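Local coordinates for molybdenum ABC transporter, periplasmic molybdenum-binding protein (Vibrio cholerae, PDB 4RXL), which binds tungstate in the cleft between its two lobes and probably delivers molybdate or tungstate to a ModB-ModC ABC importer, at residues H7-S12 with A51-F56; G71-N76 with P198-N203; L88-A93 with K180-T185; T109-S114 with E164-I169. All blocks are in the same frame, centred on the assembly; numbering follows the deposited sequence.

Interaction 1 of 4, residues H7-S12 with A51-F56. With WO4 (tungstate(VI)ion), chain B.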
loop_
_atom_site.group_PDB
_atom_site.type_symbol
_atom_site.label_atom_id
_atom_site.label_comp_id
_atom_site.label_asym_id
_atom_site.label_seq_id
_atom_site.Cartn_x
_atom_site.Cartn_y
_atom_site.Cartn_z
ATOM N N HIS A 7 -19.680 -2.294 2.396
ATOM C CA HIS A 7 -18.573 -2.935 1.704
ATOM C C HIS A 7 -17.416 -1.975 1.524
ATOM O O HIS A 7 -17.544 -0.946 0.889
ATOM C CB HIS A 7 -19.027 -3.368 0.323
ATOM C CG HIS A 7 -20.031 -4.469 0.339
ATOM N ND1 HIS A 7 -19.668 -5.796 0.284
ATOM C CD2 HIS A 7 -21.380 -4.446 0.381
ATOM C CE1 HIS A 7 -20.754 -6.545 0.304
ATOM N NE2 HIS A 7 -21.805 -5.751 0.369
ATOM N N ILE A 8 -16.291 -2.314 2.123
ATOM C CA ILE A 8 -15.102 -1.507 2.096
ATOM C C ILE A 8 -14.049 -2.206 1.244
ATOM O O ILE A 8 -13.632 -3.333 1.540
ATOM C CB ILE A 8 -14.550 -1.285 3.512
ATOM C CG1 ILE A 8 -15.556 -0.535 4.366
ATOM C CG2 ILE A 8 -13.231 -0.521 3.432
ATOM C CD1 ILE A 8 -15.256 -0.610 5.842
ATOM N N TYR A 9 -13.601 -1.525 0.206
ATOM C CA TYR A 9 -12.532 -2.015 -0.667
ATOM C C TYR A 9 -11.284 -1.257 -0.295
ATOM O O TYR A 9 -11.304 -0.030 -0.332
ATOM C CB TYR A 9 -12.914 -1.734 -2.124
ATOM C CG TYR A 9 -13.794 -2.781 -2.779
ATOM C CD1 TYR A 9 -14.976 -3.185 -2.200
ATOM C CD2 TYR A 9 -13.427 -3.358 -3.992
ATOM C CE1 TYR A 9 -15.781 -4.180 -2.755
ATOM C CE2 TYR A 9 -14.220 -4.318 -4.586
ATOM C CZ TYR A 9 -15.389 -4.721 -3.978
ATOM O OH TYR A 9 -16.157 -5.687 -4.588
ATOM N N ALA A 10 -10.184 -1.918 0.071
ATOM C CA ALA A 10 -8.995 -1.223 0.549
ATOM C C ALA A 10 -7.720 -1.863 0.040
ATOM O O ALA A 10 -7.580 -3.087 0.048
ATOM C CB ALA A 10 -8.957 -1.186 2.061
ATOM N N ALA A 11 -6.763 -1.013 -0.337
ATOM C CA ALA A 11 -5.419 -1.437 -0.664
ATOM C C ALA A 11 -4.891 -2.470 0.337
ATOM O O ALA A 11 -5.071 -2.351 1.563
ATOM C CB ALA A 11 -4.507 -0.232 -0.647
ATOM N N SER A 12 -4.209 -3.471 -0.167
ATOM C CA SER A 12 -3.660 -4.488 0.671
ATOM C C SER A 12 -2.806 -3.966 1.819
ATOM O O SER A 12 -2.813 -4.560 2.890
ATOM C CB SER A 12 -2.837 -5.458 -0.145
ATOM O OG SER A 12 -3.679 -6.120 -1.096
ATOM N N ALA A 51 -18.866 -3.596 -9.102
ATOM C CA ALA A 51 -18.765 -4.293 -7.811
ATOM C C ALA A 51 -19.391 -3.452 -6.712
ATOM O O ALA A 51 -19.145 -2.248 -6.663
ATOM C CB ALA A 51 -17.328 -4.584 -7.473
ATOM N N PRO A 52 -20.200 -4.077 -5.825
ATOM C CA PRO A 52 -20.787 -3.279 -4.742
ATOM C C PRO A 52 -19.697 -2.867 -3.774
ATOM O O PRO A 52 -18.908 -3.690 -3.266
ATOM C CB PRO A 52 -21.803 -4.223 -4.083
ATOM C CG PRO A 52 -21.967 -5.362 -5.024
ATOM C CD PRO A 52 -20.688 -5.467 -5.799
ATOM N N ALA A 53 -19.598 -1.576 -3.595
ATOM C CA ALA A 53 -18.549 -1.015 -2.803
ATOM C C ALA A 53 -19.107 0.286 -2.299
ATOM O O ALA A 53 -19.674 1.051 -3.062
ATOM C CB ALA A 53 -17.309 -0.781 -3.634
ATOM N N ASP A 54 -19.024 0.487 -0.998
ATOM C CA ASP A 54 -19.490 1.724 -0.382
ATOM C C ASP A 54 -18.344 2.693 -0.179
ATOM O O ASP A 54 -18.523 3.896 -0.284
ATOM C CB ASP A 54 -20.197 1.407 0.929
ATOM C CG ASP A 54 -21.459 0.565 0.712
ATOM O OD1 ASP A 54 -22.465 1.116 0.201
ATOM O OD2 ASP A 54 -21.458 -0.656 1.031
ATOM N N LEU A 55 -17.181 2.157 0.122
ATOM C CA LEU A 55 -15.972 2.938 0.414
ATOM C C LEU A 55 -14.796 2.305 -0.261
ATOM O O LEU A 55 -14.721 1.060 -0.346
ATOM C CB LEU A 55 -15.666 2.946 1.919
ATOM C CG LEU A 55 -16.643 3.564 2.918
ATOM C CD1 LEU A 55 -16.079 3.389 4.317
ATOM C CD2 LEU A 55 -16.862 5.023 2.600
ATOM N N PHE A 56 -13.857 3.148 -0.665
ATOM C CA PHE A 56 -12.602 2.721 -1.285
ATOM C C PHE A 56 -11.407 3.443 -0.704
ATOM O O PHE A 56 -11.377 4.645 -0.658
ATOM C CB PHE A 56 -12.675 2.979 -2.795
ATOM C CG PHE A 56 -11.394 2.642 -3.569
ATOM C CD1 PHE A 56 -10.697 1.453 -3.400
ATOM C CD2 PHE A 56 -10.915 3.530 -4.504
ATOM C CE1 PHE A 56 -9.567 1.179 -4.174
ATOM C CE2 PHE A 56 -9.775 3.265 -5.240
ATOM C CZ PHE A 56 -9.118 2.083 -5.093
HETATM W W WO4 B . -1.103 -1.687 -2.571
HETATM O O1 WO4 B . -0.804 -3.653 -2.872
HETATM O O2 WO4 B . 0.427 -0.471 -3.174
HETATM O O3 WO4 B . -2.807 -1.113 -3.570
HETATM O O4 WO4 B . -1.346 -1.327 -0.552
HETATM O O HOH W 1 -18.179 -6.230 -3.283
#
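Over one face of the Tyr9 ring sits the methyl of Ala53, a CH-pi contact with CB 4.0 Å from the ring centroid; a water in the ring plane at the hydroxyl edge joins Tyr9 OH, at 2.5 Å, to Pro52 O. The His7 ring has Pro52 CB over one face and Asp54 OD2 near its plane at the edge; the Phe56 ring takes Tyr9 O at its edge. Alanine at 53 is small enough to let the tyrosine lie close, and CG of Tyr9, anti to its carbonyl carbon, turns the ring back along 51-53.

The backbones pair as parallel strands in the central sheet of one lobe of this periplasmic binding protein, with Tyr9 and Phe56 on one face and Ile8 and Leu55 on the other. Tyr9 N donates to Leu55 O at 2.9 Å, straight at 178°. Ile8 CG1 and Leu55 CD1 meet at 4.0 Å; Leu55 also packs on Trp211 and Val212 of helix 206-215. Strand 6-11 runs on to the tungstate, where Ala11 CB is 3.3 Å from WO4 O4.

At the His7 end, away from the tungstate, His7 O accepts from both Asp54 N and Leu55 N, and Asp54 OD2 takes His7 N at 2.8 Å through its anti lone pair. With OD1 gripped by Lys205 (salt bridge) and Asn203 (hydrogen bond), the carboxylate is probably held ionised at the strand's start.

Interaction 2 of 4, residues G71-N76 with P198-N203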
loop_
_atom_site.group_PDB
_atom_site.type_symbol
_atom_site.label_atom_id
_atom_site.label_comp_id
_atom_site.label_asym_id
_atom_site.label_seq_id
_atom_site.Cartn_x
_atom_site.Cartn_y
_atom_site.Cartn_z
ATOM N N GLY A 71 -16.935 9.301 -12.888
ATOM C CA GLY A 71 -18.239 9.752 -12.425
ATOM C C GLY A 71 -18.847 8.904 -11.321
ATOM O O GLY A 71 -20.015 9.082 -11.000
ATOM N N LEU A 72 -18.065 8.002 -10.734
ATOM C CA LEU A 72 -18.539 7.104 -9.682
ATOM C C LEU A 72 -18.336 7.633 -8.266
ATOM O O LEU A 72 -18.913 7.092 -7.327
ATOM C CB LEU A 72 -17.830 5.757 -9.788
ATOM C CG LEU A 72 -17.991 5.102 -11.160
ATOM C CD1 LEU A 72 -17.000 3.971 -11.357
ATOM C CD2 LEU A 72 -19.437 4.647 -11.364
ATOM N N VAL A 73 -17.483 8.642 -8.110
ATOM C CA VAL A 73 -17.266 9.326 -6.833
ATOM C C VAL A 73 -17.312 10.817 -7.133
ATOM O O VAL A 73 -16.709 11.241 -8.091
ATOM C CB VAL A 73 -15.885 8.989 -6.256
ATOM C CG1 VAL A 73 -15.662 9.730 -4.944
ATOM C CG2 VAL A 73 -15.741 7.489 -6.073
ATOM N N LYS A 74 -18.014 11.604 -6.324
ATOM C CA LYS A 74 -17.987 13.062 -6.489
ATOM C C LYS A 74 -16.666 13.604 -5.933
ATOM O O LYS A 74 -16.139 13.061 -4.977
ATOM C CB LYS A 74 -19.193 13.704 -5.803
ATOM C CG LYS A 74 -20.517 13.169 -6.324
ATOM C CD LYS A 74 -21.694 13.533 -5.440
ATOM C CE LYS A 74 -22.972 12.960 -6.040
ATOM N NZ LYS A 74 -24.183 13.250 -5.226
ATOM N N PRO A 75 -16.110 14.673 -6.540
ATOM C CA PRO A 75 -14.759 15.106 -6.180
ATOM C C PRO A 75 -14.610 15.507 -4.706
ATOM O O PRO A 75 -13.540 15.342 -4.132
ATOM C CB PRO A 75 -14.513 16.308 -7.111
ATOM C CG PRO A 75 -15.527 16.179 -8.198
ATOM C CD PRO A 75 -16.723 15.573 -7.530
ATOM N N ASN A 76 -15.679 16.033 -4.102
ATOM C CA ASN A 76 -15.643 16.374 -2.673
ATOM C C ASN A 76 -15.948 15.238 -1.693
ATOM O O ASN A 76 -16.071 15.462 -0.487
ATOM C CB ASN A 76 -16.577 17.561 -2.380
ATOM C CG ASN A 76 -18.063 17.232 -2.528
ATOM O OD1 ASN A 76 -18.431 16.170 -3.018
ATOM N ND2 ASN A 76 -18.924 18.160 -2.104
ATOM N N PRO A 198 -5.981 8.050 -0.225
ATOM C CA PRO A 198 -7.314 8.635 -0.199
ATOM C C PRO A 198 -8.396 7.652 0.232
ATOM O O PRO A 198 -8.322 6.462 -0.034
ATOM C CB PRO A 198 -7.554 9.047 -1.648
ATOM C CG PRO A 198 -6.683 8.160 -2.444
ATOM C CD PRO A 198 -5.485 7.824 -1.589
ATOM N N LEU A 199 -9.440 8.198 0.836
ATOM C CA LEU A 199 -10.636 7.476 1.191
ATOM C C LEU A 199 -11.740 8.076 0.348
ATOM O O LEU A 199 -12.026 9.285 0.459
ATOM C CB LEU A 199 -10.918 7.656 2.671
ATOM C CG LEU A 199 -12.304 7.319 3.213
ATOM C CD1 LEU A 199 -12.572 5.823 3.115
ATOM C CD2 LEU A 199 -12.423 7.818 4.640
ATOM N N ALA A 200 -12.349 7.247 -0.496
ATOM C CA ALA A 200 -13.431 7.681 -1.377
ATOM C C ALA A 200 -14.772 7.139 -0.896
ATOM O O ALA A 200 -14.904 5.940 -0.625
ATOM C CB ALA A 200 -13.144 7.218 -2.791
ATOM N N GLN A 201 -15.776 7.997 -0.820
ATOM C CA GLN A 201 -17.089 7.589 -0.412
ATOM C C GLN A 201 -17.907 7.442 -1.703
ATOM O O GLN A 201 -18.120 8.435 -2.410
ATOM C CB GLN A 201 -17.681 8.663 0.513
ATOM C CG GLN A 201 -18.950 8.255 1.225
ATOM C CD GLN A 201 -19.555 9.398 2.039
ATOM O OE1 GLN A 201 -18.828 10.149 2.689
ATOM N NE2 GLN A 201 -20.882 9.537 1.991
ATOM N N LEU A 202 -18.378 6.242 -2.018
ATOM C CA LEU A 202 -18.977 5.958 -3.319
ATOM C C LEU A 202 -20.496 6.190 -3.387
ATOM O O LEU A 202 -21.112 6.068 -4.448
ATOM C CB LEU A 202 -18.614 4.527 -3.737
ATOM C CG LEU A 202 -17.138 4.363 -4.098
ATOM C CD1 LEU A 202 -16.543 3.141 -3.446
ATOM C CD2 LEU A 202 -16.985 4.291 -5.611
ATOM N N ASN A 203 -21.112 6.543 -2.268
ATOM C CA ASN A 203 -22.524 6.861 -2.243
ATOM C C ASN A 203 -22.829 7.721 -1.017
ATOM O O ASN A 203 -21.916 7.987 -0.216
ATOM C CB ASN A 203 -23.389 5.588 -2.284
ATOM C CG ASN A 203 -23.094 4.633 -1.142
ATOM O OD1 ASN A 203 -23.164 5.000 0.031
ATOM N ND2 ASN A 203 -22.775 3.392 -1.483
HETATM O O HOH W 2 -19.732 9.813 -4.118
#
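Apolar contact carries this junction, and Val73 is its centre. With CG1 anti to the backbone N (chi1 179°), the valine forks over the end of the opposite strand: CG2 presses on Leu202 CD2 at 3.5 Å, tighter than usual for two methyls, as the side chains cross obliquely, while CG1 lies 4.2 Å from Ala200 CB and 3.8 Å from Gln201 O. A branched valine can reach both neighbours at once, and the small Ala200 leaves room for it. Leu202 CD2 also comes within 3.8 Å of Leu72 O.

The segment 71-76 links helix 61-69 to strand 78-91, and it leaves the helix through a Schellman motif at Gly71, whose positive phi of 87° suits glycine. Its partner is the end of strand 195-201, which in the sheet of this lobe runs antiparallel to both 55-57 and 78-91.

No direct hydrogen bond crosses between the segments. A water serves instead, donating to Gln201 O at 2.7 Å and accepting a weak bond from Lys74 N. Within 198-203, the extended Gln201 side chain carries its amide to Asn203 O, NE2 donating at 2.9 Å, which ties the residues just after the strand to its last residue.

Interaction 3 of 4, residues L88-A93 with K180-T185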
loop_
_atom_site.group_PDB
_atom_site.type_symbol
_atom_site.label_atom_id
_atom_site.label_comp_id
_atom_site.label_asym_id
_atom_site.label_seq_id
_atom_site.Cartn_x
_atom_site.Cartn_y
_atom_site.Cartn_z
ATOM N N LEU A 88 13.170 -0.951 1.507
ATOM C CA LEU A 88 13.806 -2.108 0.946
ATOM C C LEU A 88 13.950 -3.092 2.088
ATOM O O LEU A 88 14.542 -2.777 3.136
ATOM C CB LEU A 88 15.165 -1.730 0.387
ATOM C CG LEU A 88 15.960 -2.840 -0.314
ATOM C CD1 LEU A 88 15.234 -3.342 -1.560
ATOM C CD2 LEU A 88 17.315 -2.278 -0.652
ATOM N N ILE A 89 13.430 -4.292 1.875
ATOM C CA ILE A 89 13.493 -5.366 2.867
ATOM C C ILE A 89 14.236 -6.605 2.376
ATOM O O ILE A 89 14.384 -6.826 1.180
ATOM C CB ILE A 89 12.087 -5.781 3.363
ATOM C CG1 ILE A 89 11.154 -6.185 2.216
ATOM C CG2 ILE A 89 11.392 -4.650 4.096
ATOM C CD1 ILE A 89 9.989 -7.025 2.674
ATOM N N ARG A 90 14.669 -7.400 3.348
ATOM C CA ARG A 90 15.329 -8.687 3.142
ATOM C C ARG A 90 14.682 -9.677 4.119
ATOM O O ARG A 90 14.088 -9.245 5.114
ATOM C CB ARG A 90 16.832 -8.572 3.479
ATOM C CG ARG A 90 17.123 -8.274 4.944
ATOM C CD ARG A 90 18.611 -8.316 5.236
ATOM N NE ARG A 90 18.939 -7.978 6.625
ATOM C CZ ARG A 90 18.917 -8.826 7.658
ATOM N NH1 ARG A 90 18.554 -10.096 7.504
ATOM N NH2 ARG A 90 19.264 -8.395 8.868
ATOM N N PRO A 91 14.801 -10.997 3.859
ATOM C CA PRO A 91 14.368 -11.964 4.866
ATOM C C PRO A 91 15.300 -11.876 6.056
ATOM O O PRO A 91 16.508 -11.724 5.857
ATOM C CB PRO A 91 14.501 -13.326 4.172
ATOM C CG PRO A 91 14.840 -13.048 2.752
ATOM C CD PRO A 91 15.330 -11.636 2.651
ATOM N N THR A 92 14.749 -11.961 7.263
ATOM C CA THR A 92 15.528 -11.751 8.475
ATOM C C THR A 92 16.647 -12.779 8.574
ATOM O O THR A 92 17.747 -12.469 9.033
ATOM C CB THR A 92 14.647 -11.814 9.740
ATOM O OG1 THR A 92 13.685 -10.756 9.710
ATOM C CG2 THR A 92 15.487 -11.666 11.006
ATOM N N ALA A 93 16.375 -13.993 8.105
ATOM C CA ALA A 93 17.371 -15.060 8.120
ATOM C C ALA A 93 18.358 -15.012 6.941
ATOM O O ALA A 93 19.161 -15.921 6.786
ATOM C CB ALA A 93 16.672 -16.408 8.158
ATOM N N LYS A 180 9.437 -11.798 10.086
ATOM C CA LYS A 180 10.171 -12.576 9.096
ATOM C C LYS A 180 11.040 -11.712 8.162
ATOM O O LYS A 180 11.872 -12.241 7.429
ATOM C CB LYS A 180 9.191 -13.406 8.259
ATOM C CG LYS A 180 8.320 -14.387 9.039
ATOM C CD LYS A 180 9.100 -15.604 9.502
ATOM C CE LYS A 180 9.308 -16.606 8.380
ATOM N NZ LYS A 180 10.240 -17.683 8.809
ATOM N N VAL A 181 10.833 -10.391 8.156
ATOM C CA VAL A 181 11.660 -9.504 7.330
ATOM C C VAL A 181 12.310 -8.396 8.141
ATOM O O VAL A 181 11.842 -8.030 9.216
ATOM C CB VAL A 181 10.870 -8.865 6.162
ATOM C CG1 VAL A 181 10.132 -9.943 5.389
ATOM C CG2 VAL A 181 9.903 -7.807 6.670
ATOM N N THR A 182 13.395 -7.874 7.585
ATOM C CA THR A 182 14.131 -6.770 8.168
ATOM C C THR A 182 14.296 -5.665 7.132
ATOM O O THR A 182 14.509 -5.935 5.948
ATOM C CB THR A 182 15.515 -7.254 8.639
ATOM O OG1 THR A 182 15.351 -8.334 9.564
ATOM C CG2 THR A 182 16.303 -6.122 9.303
ATOM N N ILE A 183 14.234 -4.422 7.593
ATOM C CA ILE A 183 14.477 -3.272 6.727
ATOM C C ILE A 183 15.979 -3.092 6.453
ATOM O O ILE A 183 16.796 -3.044 7.375
ATOM C CB ILE A 183 13.851 -1.995 7.317
ATOM C CG1 ILE A 183 12.334 -2.163 7.427
ATOM C CG2 ILE A 183 14.173 -0.789 6.450
ATOM C CD1 ILE A 183 11.648 -1.037 8.147
ATOM N N VAL A 184 16.326 -3.038 5.174
ATOM C CA VAL A 184 17.683 -2.780 4.766
ATOM C C VAL A 184 17.910 -1.269 4.742
ATOM O O VAL A 184 18.886 -0.772 5.288
ATOM C CB VAL A 184 17.997 -3.427 3.410
ATOM C CG1 VAL A 184 19.430 -3.115 3.000
ATOM C CG2 VAL A 184 17.800 -4.933 3.496
ATOM N N THR A 185 16.984 -0.545 4.129
ATOM C CA THR A 185 17.040 0.906 4.096
ATOM C C THR A 185 15.692 1.426 3.630
ATOM O O THR A 185 14.858 0.668 3.153
ATOM C CB THR A 185 18.193 1.431 3.197
ATOM O OG1 THR A 185 18.505 2.789 3.547
ATOM C CG2 THR A 185 17.828 1.389 1.735
#
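Strand 88-91 runs antiparallel to 181-185 at 139° between their directions, with Arg90 and Thr182 as a hydrogen-bonded pair, Ile89 and Ile183 as a non-hydrogen-bonded one, and a break in register at Leu88. Arg90 N donates to Thr182 O and Thr182 N returns a bond to Arg90 O at 2.9 Å, both nearly along the C=O axes.

The Arg90 side chain starts in the crowded position between N and the carbonyl carbon (chi1 65°), then extends alongside Thr182, whose CB lies over the centre of one guanidinium face. Val184 CG2 meets the arginine's stem from across, 3.7 Å from Arg90 CG. At the guanidinium edge NH1 donates in plane to Thr92 O at 2.9 Å, although from above that carbonyl's plane. A long aliphatic chain with a charged tip suits this place: its methylenes pack on the strand while the tip bonds to the carbonyl of Thr92 just past it.

At Leu88 the pairing forms a classic beta bulge. Val184 and Thr185 both face Leu88: Val184 N donates to Leu88 O at 2.7 Å, Thr185 N adds only a weak bond, and Leu88 N donates to Thr185 O. In this second lobe of the periplasmic binding protein, 78-91 lies between 181-186 and 168-171.

Ile89, on the face away from Arg90, touches helices 153-161 and 172-177, and its CD1 meets Val181 CG1 obliquely at 4.0 Å. Beyond the strand end, Thr92 N donates to Lys180 O, and Thr92 OG1 hydrogen-bonds both Thr182 OG1, at 2.9 Å, and Asp179 O.

Interaction 4 of 4, residues T109-S114 with E164-I169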
loop_
_atom_site.group_PDB
_atom_site.type_symbol
_atom_site.label_atom_id
_atom_site.label_comp_id
_atom_site.label_asym_id
_atom_site.label_seq_id
_atom_site.Cartn_x
_atom_site.Cartn_y
_atom_site.Cartn_z
ATOM N N THR A 109 24.586 -8.155 -6.866
ATOM C CA THR A 109 25.250 -8.991 -5.864
ATOM C C THR A 109 24.303 -9.474 -4.762
ATOM O O THR A 109 24.347 -10.643 -4.382
ATOM C CB THR A 109 26.433 -8.243 -5.211
ATOM O OG1 THR A 109 27.469 -8.045 -6.182
ATOM C CG2 THR A 109 27.011 -9.030 -4.035
ATOM N N ALA A 110 23.485 -8.574 -4.232
ATOM C CA ALA A 110 22.486 -8.932 -3.239
ATOM C C ALA A 110 21.409 -9.862 -3.791
ATOM O O ALA A 110 20.942 -10.728 -3.101
ATOM C CB ALA A 110 21.839 -7.681 -2.672
ATOM N N LEU A 111 20.982 -9.594 -5.013
ATOM C CA LEU A 111 20.017 -10.424 -5.696
ATOM C C LEU A 111 20.591 -11.777 -6.029
ATOM O O LEU A 111 19.930 -12.771 -5.873
ATOM C CB LEU A 111 19.480 -9.757 -6.946
ATOM C CG LEU A 111 18.571 -8.543 -6.685
ATOM C CD1 LEU A 111 18.137 -7.860 -7.959
ATOM C CD2 LEU A 111 17.365 -8.935 -5.844
ATOM N N ALA A 112 21.838 -11.800 -6.469
ATOM C CA ALA A 112 22.456 -13.067 -6.802
ATOM C C ALA A 112 21.639 -13.714 -7.923
ATOM O O ALA A 112 21.555 -13.180 -9.003
ATOM C CB ALA A 112 22.546 -13.945 -5.567
ATOM N N ASP A 113 21.106 -14.898 -7.670
ATOM C CA ASP A 113 20.390 -15.652 -8.662
ATOM C C ASP A 113 18.883 -15.543 -8.454
ATOM O O ASP A 113 18.139 -16.345 -8.952
ATOM C CB ASP A 113 20.799 -17.114 -8.586
ATOM C CG ASP A 113 22.293 -17.330 -8.805
ATOM O OD1 ASP A 113 22.766 -17.120 -9.930
ATOM O OD2 ASP A 113 22.969 -17.756 -7.857
ATOM N N SER A 114 18.463 -14.596 -7.633
ATOM C CA SER A 114 17.050 -14.379 -7.327
ATOM C C SER A 114 16.471 -13.091 -7.937
ATOM O O SER A 114 17.139 -12.327 -8.591
ATOM C CB SER A 114 16.806 -14.404 -5.828
ATOM O OG SER A 114 17.159 -15.642 -5.230
ATOM N N GLU A 164 12.113 -16.433 -0.850
ATOM C CA GLU A 164 12.194 -16.717 -2.282
ATOM C C GLU A 164 12.884 -15.556 -2.974
ATOM O O GLU A 164 13.651 -15.767 -3.928
ATOM C CB GLU A 164 10.813 -16.986 -2.890
ATOM C CG GLU A 164 10.151 -18.262 -2.384
ATOM C CD GLU A 164 8.680 -18.388 -2.777
ATOM O OE1 GLU A 164 8.326 -18.116 -3.947
ATOM O OE2 GLU A 164 7.870 -18.777 -1.907
ATOM N N SER A 165 12.611 -14.343 -2.481
ATOM C CA SER A 165 13.317 -13.141 -2.899
ATOM C C SER A 165 14.203 -12.652 -1.745
ATOM O O SER A 165 13.745 -12.541 -0.611
ATOM C CB SER A 165 12.328 -12.040 -3.283
ATOM O OG SER A 165 11.706 -12.283 -4.536
ATOM N N PRO A 166 15.477 -12.337 -2.031
ATOM C CA PRO A 166 16.372 -11.814 -1.007
ATOM C C PRO A 166 16.225 -10.337 -0.779
ATOM O O PRO A 166 16.715 -9.850 0.214
ATOM C CB PRO A 166 17.765 -12.150 -1.564
ATOM C CG PRO A 166 17.579 -12.115 -3.039
ATOM C CD PRO A 166 16.185 -12.598 -3.296
ATOM N N LEU A 167 15.543 -9.635 -1.678
ATOM C CA LEU A 167 15.164 -8.243 -1.458
ATOM C C LEU A 167 13.758 -8.027 -2.003
ATOM O O LEU A 167 13.343 -8.669 -2.981
ATOM C CB LEU A 167 16.114 -7.276 -2.160
ATOM C CG LEU A 167 17.563 -7.254 -1.688
ATOM C CD1 LEU A 167 18.418 -6.450 -2.662
ATOM C CD2 LEU A 167 17.676 -6.705 -0.269
ATOM N N GLY A 168 13.035 -7.106 -1.383
ATOM C CA GLY A 168 11.778 -6.650 -1.902
ATOM C C GLY A 168 11.539 -5.211 -1.532
ATOM O O GLY A 168 12.204 -4.660 -0.644
ATOM N N ILE A 169 10.584 -4.603 -2.221
ATOM C CA ILE A 169 10.208 -3.222 -1.965
ATOM C C ILE A 169 8.745 -3.178 -1.514
ATOM O O ILE A 169 7.848 -3.526 -2.245
ATOM C CB ILE A 169 10.472 -2.304 -3.173
ATOM C CG1 ILE A 169 11.963 -2.262 -3.476
ATOM C CG2 ILE A 169 9.967 -0.892 -2.869
ATOM C CD1 ILE A 169 12.291 -1.635 -4.815
#
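A type II' beta turn, Leu111 to Ser114, ends helix 104-111 and, with the helix's last turn, packs on the loop leading into strand 168-171, at the outer end of the lobe and away from the tungstate site. Ser114 N donates to Leu111 O at 2.9 Å to close the turn, and Ala112, the first residue beyond the helix, has the positive phi (61°) that such a turn needs.

Leu167 supplies the central apolar tip. Its CG is anti to the carbonyl carbon (chi1 -64°), which brings CD1 to 3.6 Å from Ala110 CB and 4.2 Å from Leu111 CD2. Leu111 and Leu167 cross at about a right angle, meeting by the ends of their chains. Alanine suits position 110 because its single methyl allows the helix to settle close to the leucine, whereas Leu111 has the length to come across from the side of the helix. Leu116 of strand 116-119 touches both leucines, and Leu88 of strand 78-91 adds to the packing on Leu167.

Pro166 offers the flank of its ring. CG lies 3.6 Å from Ala110 O and 3.7 Å from Leu111 O, so both carbonyl oxygens lie beside this methylene, and Leu111 CD2 is 4.2 Å from the same carbon. Ser114 comes against the same ring through CB, 3.7 Å from Pro166 CG.

No hydrogen bond joins the two segments. Their cohesion is therefore mainly apolar packing, which depends on close fit more than on direction, while the turn's own backbone bond fixes the shape presented to the proline.

Overall arrangement
Interactions 1 and 2 lie on one side of the chain's centre and interactions 3 and 4 on the other, with the centres of 1 and 3 about 30 Å apart. Within each pair the contacts touch through neighbouring strands of the sheet: 55-57 and 195-201 for 1 and 2, where Phe56 O probably accepts from Ala200 N, and 78-91 and 168-171 for 3 and 4, where Ile89 N probably donates to Gly168 O. Interactions 1 and 3 are strand pairings, parallel and antiparallel respectively, rich in backbone hydrogen bonds and both partly buried. Interactions 2 and 4 instead seat loops or a helix end by apolar side chains; 2 is the more buried. Interaction 1 alone includes residues of the tungstate pocket.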